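Local coordinates for protein pseudopilin EpsI (Vibrio vulnificus, PDB 2RET) that is probably a component of the periplasm-spanning pseudopilus of the type II secretion system, which exports proteases and toxins, here as the periplasmic part without its transmembrane helix, at residues Ala71-Thr74 and Gln75-Pro78. The protein carries 2 engineered substitutions. Residues are numbered along the deposited sequence; the frame is centred on the assembly and turned at random.
Engineered in segment 71-74: Thr73 (natural residue Glu), Thr74 (natural residue Lys).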
ATOM      1  N   ALA A  71     -12.772   5.021  34.058  1.00 18.57           N
ATOM      2  CA  ALA A  71     -13.053   4.714  35.455  1.00 17.77           C
ATOM      3  C   ALA A  71     -14.467   5.212  35.814  1.00 17.84           C
ATOM      4  O   ALA A  71     -15.051   6.079  35.122  1.00 16.94           O
ATOM      5  CB  ALA A  71     -11.981   5.351  36.360  1.00 17.51           C
ATOM      6  N   ALA A  72     -15.000   4.657  36.910  1.00 18.40           N
ATOM      7  CA  ALA A  72     -16.324   4.986  37.420  1.00 17.92           C
ATOM      8  C   ALA A  72     -16.392   6.284  38.280  1.00 18.07           C
ATOM      9  O   ALA A  72     -17.471   6.861  38.507  1.00 16.84           O
ATOM     10  CB  ALA A  72     -16.837   3.775  38.177  1.00 18.71           C
ATOM     11  N   THR A  73     -15.235   6.765  38.730  1.00 19.05           N
ATOM     12  CA  THR A  73     -15.123   8.069  39.402  1.00 19.72           C
ATOM     13  C   THR A  73     -13.805   8.748  39.056  1.00 20.48           C
ATOM     14  O   THR A  73     -12.957   8.146  38.427  1.00 20.16           O
ATOM     15  CB  THR A  73     -15.154   7.979  40.956  1.00 19.55           C
ATOM     16  OG1 THR A  73     -13.868   7.554  41.415  1.00 19.76           O
ATOM     17  CG2 THR A  73     -16.257   7.038  41.470  1.00 19.61           C
ATOM     18  N   THR A  74     -13.648   9.999  39.511  1.00 22.41           N
ATOM     19  CA  THR A  74     -12.441  10.784  39.274  1.00 24.18           C
ATOM     20  C   THR A  74     -11.219  10.238  40.014  1.00 25.38           C
ATOM     21  O   THR A  74     -10.077  10.496  39.587  1.00 25.37           O
ATOM     22  CB  THR A  74     -12.618  12.267  39.638  1.00 24.14           C
ATOM     23  OG1 THR A  74     -13.180  12.393  40.947  1.00 25.14           O
ATOM     24  CG2 THR A  74     -13.522  12.945  38.632  1.00 25.82           C
ATOM     25  N   GLN A  75     -11.466   9.494  41.102  1.00 26.34           N
ATOM     26  CA  GLN A  75     -10.402   8.929  41.945  1.00 27.13           C
ATOM     27  C   GLN A  75     -10.157   7.433  41.661  1.00 26.53           C
ATOM     28  O   GLN A  75      -9.116   6.896  42.036  1.00 27.22           O
ATOM     29  CB  GLN A  75     -10.743   9.090  43.449  1.00 27.55           C
ATOM     30  CG  GLN A  75     -11.148  10.492  43.930  1.00 29.84           C
ATOM     31  CD  GLN A  75     -12.027  10.468  45.232  1.00 34.44           C
ATOM     32  OE1 GLN A  75     -13.158   9.925  45.241  1.00 36.94           O
ATOM     33  NE2 GLN A  75     -11.505  11.073  46.330  1.00 34.58           N
ATOM     34  N   ALA A  76     -11.132   6.758  41.056  1.00 25.79           N
ATOM     35  CA  ALA A  76     -11.138   5.297  40.976  1.00 25.11           C
ATOM     36  C   ALA A  76     -10.083   4.759  40.013  1.00 24.96           C
ATOM     37  O   ALA A  76      -9.718   5.431  39.046  1.00 25.48           O
ATOM     38  CB  ALA A  76     -12.498   4.805  40.551  1.00 24.58           C
ATOM     39  N   SER A  77      -9.609   3.544  40.292  1.00 24.33           N
ATOM     40  CA  SER A  77      -8.812   2.792  39.354  1.00 24.09           C
ATOM     41  C   SER A  77      -9.673   2.474  38.146  1.00 23.48           C
ATOM     42  O   SER A  77     -10.871   2.215  38.280  1.00 22.89           O
ATOM     43  CB  SER A  77      -8.294   1.490  39.965  1.00 24.19           C
ATOM     44  OG  SER A  77      -7.524   1.750  41.125  1.00 24.98           O
ATOM     45  N   PRO A  78      -9.058   2.497  36.962  1.00 23.54           N
ATOM     46  CA  PRO A  78      -9.816   2.294  35.753  1.00 23.24           C
ATOM     47  C   PRO A  78     -10.391   0.867  35.621  1.00 22.65           C
ATOM     48  O   PRO A  78      -9.864  -0.100  36.167  1.00 22.53           O
ATOM     49  CB  PRO A  78      -8.811   2.634  34.655  1.00 23.27           C
ATOM     50  CG  PRO A  78      -7.474   2.350  35.240  1.00 24.05           C
ATOM     51  CD  PRO A  78      -7.613   2.689  36.691  1.00 24.36           C
TER
HETATM   52  O   HOH W   1     -13.420   2.481  38.066  1.00 24.83           O
HETATM   53  O   HOH W   2      -9.702   8.001  38.173  1.00 47.83           O
HETATM   54  O   HOH W   3     -14.594  11.108  43.344  1.00 51.41           O
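Thr73 OG1 folds forward over the turn that its own residue opens and accepts two backbone N-H groups. The bond from Gln75 N is 3.1 Å long with an N-H...O angle of 138°; that from Ala76 N to the same OG1 is shorter, 2.9 Å, but bent to 128° and weak. The hydroxyl gets there because chi1 of 78° sets OG1 between the backbone N and the carbonyl carbon, facing the amides two and three residues ahead, while CG2 lies anti to the carbonyl carbon. Ala76 N is shared: its second, weak bond goes to Thr73 O at 3.5 Å. The Ala76 methyl packs tightly against this bend, with CB 3.2 Å from Thr73 OG1, and, roughly at right angles to that, lies loosely against the buried Ala71 methyl, CB to CB 4.3 Å. Thr74 and Gln75 meet through solvent. Gln75, its chain extended beyond CG, places OE1 to accept a bond of 2.7 Å from water 3, which also bonds to Thr74 OG1. Farther down the loop, water 1 ties its two arms together, accepting from Ala72 N and donating to Ser77 O at 2.6 Å. Thr73 and Thr74 are engineered residues, so the side-chain bonds described for them belong to this construct. Thr73-Ala76 form a type I beta turn overlaid by an ST turn, within the surface loop linking strands 63-71 and 80-87 of the antiparallel sheet. Ala71, ending strand 63-71, pairs through its backbone with Tyr50 of strand 47-56 in that sheet, which accompanies the long N-terminal helix in this pilin-like fold.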